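Local coordinates for protein shikimate dehydrogenase (NADP(+)) (Thermotoga maritima, PDB 3U62) that probably catalyses the reversible NADPH-linked reduction of 3-dehydroshikimate to shikimate, a step on the way to chorismate and the aromatic amino acids, at residues V107-A116 against L127-V138; D94-V105 against H217-Y227. All coordinates share one frame; numbering follows the deposited sequence.

Contact 1: V107-A116 against L127-V138; sequences VKEPVVVVGA and LLQMGVKDIWVV. With SO4 (sulfate ion), chain E.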
# COMPACT_ATOMS: atom_id res chain seq x y z
N VAL A 107 2.69 -13.75 11.61
CA VAL A 107 1.41 -13.04 11.64
C VAL A 107 0.37 -13.93 12.31
O VAL A 107 -0.05 -14.95 11.76
CB VAL A 107 0.96 -12.60 10.22
CG1 VAL A 107 -0.45 -12.01 10.26
CG2 VAL A 107 1.93 -11.58 9.65
N LYS A 108 -0.03 -13.53 13.52
CA LYS A 108 -0.99 -14.29 14.30
C LYS A 108 -2.43 -13.99 13.88
O LYS A 108 -2.75 -12.87 13.50
CB LYS A 108 -0.80 -14.03 15.80
CG LYS A 108 0.52 -14.55 16.35
CD LYS A 108 0.64 -14.30 17.85
CE LYS A 108 1.98 -14.79 18.38
NZ LYS A 108 2.18 -14.40 19.81
N GLU A 109 -3.28 -15.02 13.95
CA GLU A 109 -4.66 -14.94 13.47
C GLU A 109 -5.65 -15.04 14.62
O GLU A 109 -5.31 -15.58 15.68
CB GLU A 109 -4.93 -16.07 12.48
CG GLU A 109 -4.08 -16.01 11.23
CD GLU A 109 -4.24 -17.24 10.36
OE1 GLU A 109 -3.22 -17.81 9.94
OE2 GLU A 109 -5.40 -17.65 10.10
N PRO A 110 -6.89 -14.54 14.43
CA PRO A 110 -7.45 -13.90 13.23
C PRO A 110 -6.82 -12.55 12.91
O PRO A 110 -6.29 -11.87 13.79
CB PRO A 110 -8.92 -13.70 13.60
CG PRO A 110 -9.18 -14.69 14.68
CD PRO A 110 -7.92 -14.72 15.47
N VAL A 111 -6.88 -12.18 11.63
CA VAL A 111 -6.34 -10.91 11.15
C VAL A 111 -7.48 -10.02 10.67
O VAL A 111 -8.31 -10.43 9.86
CB VAL A 111 -5.34 -11.13 9.99
CG1 VAL A 111 -4.77 -9.81 9.51
CG2 VAL A 111 -4.22 -12.07 10.41
N VAL A 112 -7.52 -8.79 11.19
CA VAL A 112 -8.49 -7.79 10.75
C VAL A 112 -7.81 -6.84 9.75
O VAL A 112 -6.73 -6.31 10.02
CB VAL A 112 -9.09 -6.98 11.93
CG1 VAL A 112 -9.99 -5.86 11.44
CG2 VAL A 112 -9.87 -7.91 12.85
N VAL A 113 -8.46 -6.65 8.61
CA VAL A 113 -8.00 -5.71 7.59
C VAL A 113 -9.04 -4.60 7.46
O VAL A 113 -10.20 -4.86 7.12
CB VAL A 113 -7.79 -6.41 6.22
CG1 VAL A 113 -7.38 -5.40 5.15
CG2 VAL A 113 -6.75 -7.51 6.33
N VAL A 114 -8.64 -3.37 7.76
CA VAL A 114 -9.54 -2.22 7.66
C VAL A 114 -9.44 -1.60 6.27
O VAL A 114 -8.37 -1.19 5.84
CB VAL A 114 -9.25 -1.14 8.74
CG1 VAL A 114 -10.32 -0.06 8.73
CG2 VAL A 114 -9.16 -1.77 10.12
N GLY A 115 -10.58 -1.56 5.58
CA GLY A 115 -10.64 -1.07 4.20
C GLY A 115 -10.83 -2.20 3.21
O GLY A 115 -10.58 -3.37 3.52
N ALA A 116 -11.29 -1.85 2.01
CA ALA A 116 -11.51 -2.81 0.93
C ALA A 116 -11.08 -2.25 -0.43
O ALA A 116 -11.54 -2.72 -1.48
CB ALA A 116 -12.96 -3.25 0.91
N LEU A 127 -1.26 -11.65 2.70
CA LEU A 127 -1.58 -12.52 3.83
C LEU A 127 -1.87 -13.95 3.40
O LEU A 127 -1.39 -14.90 4.02
CB LEU A 127 -2.76 -11.95 4.63
CG LEU A 127 -2.56 -10.66 5.41
CD1 LEU A 127 -3.90 -10.05 5.80
CD2 LEU A 127 -1.68 -10.86 6.64
N LEU A 128 -2.64 -14.09 2.32
CA LEU A 128 -2.96 -15.41 1.77
C LEU A 128 -1.72 -16.12 1.24
O LEU A 128 -1.61 -17.35 1.36
CB LEU A 128 -4.03 -15.30 0.69
CG LEU A 128 -5.45 -14.95 1.15
CD1 LEU A 128 -6.32 -14.58 -0.04
CD2 LEU A 128 -6.09 -16.10 1.94
N GLN A 129 -0.79 -15.36 0.67
CA GLN A 129 0.49 -15.90 0.21
C GLN A 129 1.36 -16.35 1.38
O GLN A 129 2.23 -17.22 1.22
CB GLN A 129 1.24 -14.89 -0.66
CG GLN A 129 0.60 -14.66 -2.03
CD GLN A 129 0.47 -15.95 -2.83
OE1 GLN A 129 1.42 -16.41 -3.45
NE2 GLN A 129 -0.73 -16.53 -2.81
N MET A 130 1.13 -15.76 2.55
CA MET A 130 1.86 -16.09 3.77
C MET A 130 1.17 -17.19 4.58
O MET A 130 1.59 -17.49 5.70
CB MET A 130 2.06 -14.83 4.62
CG MET A 130 3.08 -13.86 4.05
SD MET A 130 3.04 -12.23 4.84
CE MET A 130 3.51 -12.66 6.53
N GLY A 131 0.12 -17.78 4.02
CA GLY A 131 -0.57 -18.90 4.65
C GLY A 131 -1.57 -18.51 5.73
O GLY A 131 -1.99 -19.36 6.52
N VAL A 132 -1.93 -17.23 5.78
CA VAL A 132 -2.95 -16.75 6.71
C VAL A 132 -4.33 -17.19 6.20
O VAL A 132 -4.63 -17.06 5.01
CB VAL A 132 -2.90 -15.21 6.88
CG1 VAL A 132 -4.03 -14.71 7.76
CG2 VAL A 132 -1.55 -14.79 7.45
N LYS A 133 -5.15 -17.72 7.11
CA LYS A 133 -6.45 -18.28 6.74
C LYS A 133 -7.63 -17.43 7.20
O LYS A 133 -8.57 -17.19 6.44
CB LYS A 133 -6.59 -19.70 7.29
CG LYS A 133 -5.69 -20.74 6.63
CD LYS A 133 -5.85 -22.10 7.28
CE LYS A 133 -7.19 -22.75 6.92
NZ LYS A 133 -7.59 -23.78 7.91
N ASP A 134 -7.58 -16.97 8.45
CA ASP A 134 -8.70 -16.29 9.08
C ASP A 134 -8.56 -14.77 8.93
O ASP A 134 -7.92 -14.11 9.75
CB ASP A 134 -8.80 -16.69 10.55
CG ASP A 134 -10.22 -16.64 11.09
OD1 ASP A 134 -11.14 -16.24 10.35
OD2 ASP A 134 -10.41 -17.00 12.27
N ILE A 135 -9.16 -14.24 7.87
CA ILE A 135 -9.06 -12.81 7.55
C ILE A 135 -10.44 -12.16 7.59
O ILE A 135 -11.37 -12.59 6.91
CB ILE A 135 -8.38 -12.56 6.18
CG1 ILE A 135 -7.00 -13.23 6.13
CG2 ILE A 135 -8.25 -11.06 5.90
CD1 ILE A 135 -6.44 -13.44 4.73
N TRP A 136 -10.55 -11.11 8.41
CA TRP A 136 -11.79 -10.37 8.57
C TRP A 136 -11.61 -8.95 8.05
O TRP A 136 -10.83 -8.17 8.59
CB TRP A 136 -12.23 -10.33 10.03
CG TRP A 136 -12.36 -11.67 10.70
CD1 TRP A 136 -12.59 -12.88 10.09
CD2 TRP A 136 -12.32 -11.94 12.11
NE1 TRP A 136 -12.66 -13.87 11.03
CE2 TRP A 136 -12.51 -13.33 12.28
CE3 TRP A 136 -12.13 -11.13 13.24
CZ2 TRP A 136 -12.52 -13.93 13.54
CZ3 TRP A 136 -12.14 -11.74 14.50
CH2 TRP A 136 -12.33 -13.13 14.63
N VAL A 137 -12.34 -8.62 6.99
CA VAL A 137 -12.31 -7.29 6.41
C VAL A 137 -13.38 -6.42 7.07
O VAL A 137 -14.53 -6.83 7.20
CB VAL A 137 -12.51 -7.32 4.88
CG1 VAL A 137 -12.63 -5.91 4.30
CG2 VAL A 137 -11.36 -8.06 4.21
N VAL A 138 -12.98 -5.23 7.51
CA VAL A 138 -13.90 -4.25 8.06
C VAL A 138 -13.80 -3.00 7.19
O VAL A 138 -12.75 -2.35 7.15
CB VAL A 138 -13.56 -3.91 9.53
CG1 VAL A 138 -14.53 -2.88 10.08
CG2 VAL A 138 -13.58 -5.16 10.38
S SO4 E . -13.51 1.32 2.28
O1 SO4 E . -13.66 2.72 1.90
O2 SO4 E . -14.66 0.56 1.78
O3 SO4 E . -13.46 1.21 3.73
O4 SO4 E . -12.28 0.79 1.71
O HOH W 1 -2.94 -20.33 8.91
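Pro110 lies alongside Trp136 and covers part of one indole face. Pro110 CB sits 3.6 Å from the centroid of the six-membered ring (CH-pi). On the other face of the sheet, Leu127 CD1 fills the hollow between Val111 CG1 (3.8 Å) and Val113 CG2 (3.9 Å). Leu127 CD2 meets Val107 CG1, and Val107 CG2 takes up Met130 CE at 3.7 Å. Val132 CG1 wedges between Val111 CG2 and the CG-CD part of Glu109. Five backbone hydrogen bonds, Val111 N to Asp134 O first and Gly115 N to Val138 O last, join the parallel strands of this Rossmann-type beta-alpha-beta unit. The chain of Glu109 is extended beyond CG (chi2 172°) and reaches the turn after the helix. Glu109 OE2 accepts Asp134 N at 2.8 Å and Lys133 N at 3.0 Å, both from one face of the carboxylate. A water donates to both Glu109 OE1 and Gly131 O. With alanine replacing Glu109, the amides of Lys133 and Asp134 would probably lose their shared acceptor, and the water one of its two anchors. Ala116 N donates to sulfate O4 at 2.8 Å. Arg140 N, Asn139 ND2 and Thr141 OG1 also hold this ion, consistent with an NADP phosphate site.

Contact 2: D94-V105 against H217-Y227; sequences DWVGVVKSLEGV and HIIKGNLMFYY
The side chain of Lys100 crosses that of Tyr227 at about a right angle and lies over its ring. Lys100 CB stands over one face, 3.7 Å from the centroid. The bend at chi3 (73°) brings CE back to the ring, 3.5 Å from Tyr227 CD2. Tyr226 CD2 covers the opposite face of the Tyr227 ring. A water joins Lys100 O to Tyr227 OH. Met224 is extended throughout, with CG anti to the backbone N (chi1 -179°). It runs beside Val98, and its CE ends 3.8 Å from both Val98 CG2 and Asp94 OD1. Gly97 lets the helices come close: its CA is 4.2 Å from Met224 CA, and a CB there would clash with Met224 O. Helices 94-101 and 222-235 are the pair that in this family links the substrate-binding domain to the Rossmann-type domain. The segments 94-101 and 222-227 cross at 122°. Ser101 OG turns back to hydrogen-bond Val98 O at 2.7 Å. Tyr197 OH is its second partner. Ser101 CB packs on Leu223 CB at 3.6 Å. Past the helix, Leu102 CD2 meets Ile219 CD1. Val105 meets His217 from the opposite direction, with Val105 CG2 over one imidazole face and CG1 3.6 Å from His217 CD2.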
# COMPACT_ATOMS: atom_id res chain seq x y z
N ASP A 94 2.70 -3.56 -4.27
CA ASP A 94 2.21 -3.32 -2.91
C ASP A 94 2.22 -4.59 -2.07
O ASP A 94 2.67 -4.56 -0.92
CB ASP A 94 0.81 -2.70 -2.92
CG ASP A 94 0.82 -1.19 -3.10
OD1 ASP A 94 1.86 -0.55 -2.84
OD2 ASP A 94 -0.23 -0.64 -3.50
N TRP A 95 1.72 -5.69 -2.63
CA TRP A 95 1.67 -6.96 -1.90
C TRP A 95 3.07 -7.49 -1.58
O TRP A 95 3.29 -8.09 -0.52
CB TRP A 95 0.82 -8.02 -2.62
CG TRP A 95 1.44 -8.64 -3.85
CD1 TRP A 95 1.28 -8.22 -5.14
CD2 TRP A 95 2.27 -9.81 -3.90
NE1 TRP A 95 1.97 -9.04 -5.99
CE2 TRP A 95 2.59 -10.02 -5.26
CE3 TRP A 95 2.79 -10.68 -2.94
CZ2 TRP A 95 3.40 -11.08 -5.68
CZ3 TRP A 95 3.60 -11.74 -3.36
CH2 TRP A 95 3.89 -11.92 -4.72
N VAL A 96 4.00 -7.27 -2.51
CA VAL A 96 5.42 -7.60 -2.30
C VAL A 96 5.97 -6.78 -1.14
O VAL A 96 6.69 -7.30 -0.29
CB VAL A 96 6.26 -7.36 -3.59
CG1 VAL A 96 7.75 -7.45 -3.30
CG2 VAL A 96 5.86 -8.36 -4.68
N GLY A 97 5.61 -5.49 -1.12
CA GLY A 97 5.98 -4.60 -0.02
C GLY A 97 5.51 -5.11 1.33
O GLY A 97 6.24 -5.03 2.31
N VAL A 98 4.28 -5.63 1.37
CA VAL A 98 3.70 -6.17 2.60
C VAL A 98 4.41 -7.44 3.06
O VAL A 98 4.81 -7.55 4.23
CB VAL A 98 2.17 -6.42 2.46
CG1 VAL A 98 1.59 -6.99 3.75
CG2 VAL A 98 1.44 -5.13 2.10
N VAL A 99 4.58 -8.40 2.15
CA VAL A 99 5.28 -9.66 2.46
C VAL A 99 6.68 -9.38 3.01
O VAL A 99 7.04 -9.90 4.07
CB VAL A 99 5.35 -10.61 1.23
CG1 VAL A 99 6.27 -11.80 1.51
CG2 VAL A 99 3.97 -11.09 0.84
N LYS A 100 7.44 -8.56 2.30
CA LYS A 100 8.82 -8.27 2.69
C LYS A 100 8.91 -7.45 3.98
O LYS A 100 9.88 -7.61 4.74
CB LYS A 100 9.59 -7.60 1.55
CG LYS A 100 9.88 -8.55 0.39
CD LYS A 100 11.00 -8.05 -0.53
CE LYS A 100 12.37 -8.18 0.13
NZ LYS A 100 12.59 -9.64 0.71
N SER A 101 7.92 -6.59 4.24
CA SER A 101 7.88 -5.81 5.48
C SER A 101 7.67 -6.69 6.71
O SER A 101 8.04 -6.31 7.82
CB SER A 101 6.77 -4.75 5.42
OG SER A 101 5.48 -5.33 5.53
N LEU A 102 7.09 -7.87 6.49
CA LEU A 102 6.79 -8.81 7.57
C LEU A 102 7.78 -9.97 7.65
O LEU A 102 7.50 -10.98 8.29
CB LEU A 102 5.36 -9.34 7.43
CG LEU A 102 4.22 -8.33 7.67
CD1 LEU A 102 2.92 -8.85 7.07
CD2 LEU A 102 4.05 -8.02 9.15
N GLU A 103 8.94 -9.82 7.00
CA GLU A 103 9.98 -10.82 7.09
C GLU A 103 10.44 -11.00 8.53
O GLU A 103 10.65 -10.03 9.26
CB GLU A 103 11.16 -10.48 6.18
CG GLU A 103 10.99 -11.05 4.78
CD GLU A 103 12.01 -10.54 3.78
OE1 GLU A 103 13.04 -9.96 4.19
OE2 GLU A 103 11.76 -10.72 2.56
N GLY A 104 10.56 -12.26 8.94
CA GLY A 104 10.97 -12.62 10.30
C GLY A 104 9.85 -12.58 11.32
O GLY A 104 10.06 -12.91 12.49
N VAL A 105 8.65 -12.17 10.88
CA VAL A 105 7.51 -11.99 11.78
C VAL A 105 6.42 -13.03 11.52
O VAL A 105 6.03 -13.25 10.37
CB VAL A 105 6.91 -10.55 11.65
CG1 VAL A 105 5.72 -10.36 12.59
CG2 VAL A 105 7.97 -9.50 11.93
N HIS A 217 4.46 -6.07 17.92
CA HIS A 217 4.92 -5.49 16.67
C HIS A 217 4.01 -4.37 16.21
O HIS A 217 2.80 -4.57 16.02
CB HIS A 217 5.04 -6.55 15.58
CG HIS A 217 6.04 -7.61 15.86
ND1 HIS A 217 7.38 -7.34 16.05
CD2 HIS A 217 5.91 -8.96 15.95
CE1 HIS A 217 8.03 -8.48 16.27
NE2 HIS A 217 7.16 -9.47 16.22
N ILE A 218 4.59 -3.19 16.03
CA ILE A 218 3.88 -2.04 15.51
C ILE A 218 4.63 -1.54 14.28
O ILE A 218 5.71 -0.96 14.40
CB ILE A 218 3.73 -0.93 16.57
CG1 ILE A 218 3.04 -1.48 17.82
CG2 ILE A 218 2.95 0.26 16.01
CD1 ILE A 218 3.46 -0.82 19.12
N ILE A 219 4.05 -1.79 13.11
CA ILE A 219 4.72 -1.51 11.85
C ILE A 219 3.95 -0.45 11.06
O ILE A 219 2.78 -0.65 10.72
CB ILE A 219 4.90 -2.81 11.01
CG1 ILE A 219 5.72 -3.84 11.80
CG2 ILE A 219 5.56 -2.51 9.67
CD1 ILE A 219 5.61 -5.29 11.29
N LYS A 220 4.62 0.67 10.78
CA LYS A 220 4.05 1.72 9.93
C LYS A 220 4.34 1.40 8.46
O LYS A 220 4.98 0.40 8.14
CB LYS A 220 4.63 3.09 10.27
CG LYS A 220 4.56 3.50 11.73
CD LYS A 220 5.09 4.92 11.91
CE LYS A 220 6.59 5.02 11.62
NZ LYS A 220 7.08 6.42 11.73
N GLY A 221 3.87 2.28 7.57
CA GLY A 221 3.95 2.04 6.14
C GLY A 221 5.31 2.23 5.49
O GLY A 221 5.44 2.05 4.28
N ASN A 222 6.32 2.60 6.28
CA ASN A 222 7.65 2.88 5.74
C ASN A 222 8.37 1.66 5.17
O ASN A 222 9.05 1.78 4.14
CB ASN A 222 8.52 3.61 6.77
CG ASN A 222 8.73 2.82 8.05
OD1 ASN A 222 7.86 2.06 8.48
ND2 ASN A 222 9.89 3.00 8.67
N LEU A 223 8.24 0.50 5.82
CA LEU A 223 8.83 -0.74 5.31
C LEU A 223 8.17 -1.20 4.01
O LEU A 223 8.85 -1.59 3.07
CB LEU A 223 8.77 -1.86 6.36
CG LEU A 223 9.88 -1.94 7.42
CD1 LEU A 223 9.46 -2.91 8.52
CD2 LEU A 223 11.21 -2.37 6.80
N MET A 224 6.83 -1.14 3.99
CA MET A 224 6.05 -1.46 2.80
C MET A 224 6.46 -0.56 1.63
O MET A 224 6.65 -1.04 0.51
CB MET A 224 4.55 -1.31 3.09
CG MET A 224 3.63 -1.63 1.92
SD MET A 224 1.91 -1.28 2.33
CE MET A 224 1.12 -1.57 0.75
N PHE A 225 6.61 0.73 1.91
CA PHE A 225 7.05 1.70 0.90
C PHE A 225 8.44 1.37 0.37
O PHE A 225 8.67 1.39 -0.84
CB PHE A 225 7.03 3.13 1.45
CG PHE A 225 7.57 4.15 0.49
CD1 PHE A 225 6.76 4.70 -0.49
CD2 PHE A 225 8.91 4.52 0.54
CE1 PHE A 225 7.26 5.63 -1.40
CE2 PHE A 225 9.43 5.45 -0.37
CZ PHE A 225 8.60 6.00 -1.34
N TYR A 226 9.36 1.07 1.29
CA TYR A 226 10.74 0.71 0.97
C TYR A 226 10.79 -0.48 0.01
O TYR A 226 11.47 -0.42 -1.02
CB TYR A 226 11.49 0.39 2.27
CG TYR A 226 12.95 0.00 2.13
CD1 TYR A 226 13.95 0.98 2.09
CD2 TYR A 226 13.34 -1.34 2.08
CE1 TYR A 226 15.29 0.63 1.97
CE2 TYR A 226 14.68 -1.70 1.96
CZ TYR A 226 15.65 -0.71 1.91
OH TYR A 226 16.97 -1.06 1.80
N TYR A 227 10.06 -1.54 0.34
CA TYR A 227 10.13 -2.77 -0.44
C TYR A 227 9.34 -2.73 -1.75
O TYR A 227 9.73 -3.40 -2.71
CB TYR A 227 9.74 -3.98 0.41
CG TYR A 227 10.79 -4.37 1.42
CD1 TYR A 227 10.53 -4.31 2.79
CD2 TYR A 227 12.06 -4.81 1.02
CE1 TYR A 227 11.49 -4.67 3.73
CE2 TYR A 227 13.03 -5.17 1.95
CZ TYR A 227 12.73 -5.10 3.30
OH TYR A 227 13.69 -5.45 4.22
O HOH W 2 11.73 -6.48 6.53

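The centres of contacts 1 and 2 are about 15 Å apart, but the two meet at Leu102. Leu102 CD1 is 3.9 Å from Val107 CG2 and 3.9 Å from Met130 CE. Helix 94-101 is followed by strand 111-114, and both contacts reach the same parallel sheet. Strand 111-114 lies inside that sheet, and strand 217-219 is outermost on one side. Both contacts carry residues of the predicted NADP(+) site, Gly115 and Ala116 in contact 1 and Gly221 in contact 2. Contact 2 adds Asp94 of the predicted shikimate site. The Asp94 side chain is about 4 Å from that of Lys63, the predicted proton acceptor, and about 3 Å from that of Asn83, another predicted shikimate residue.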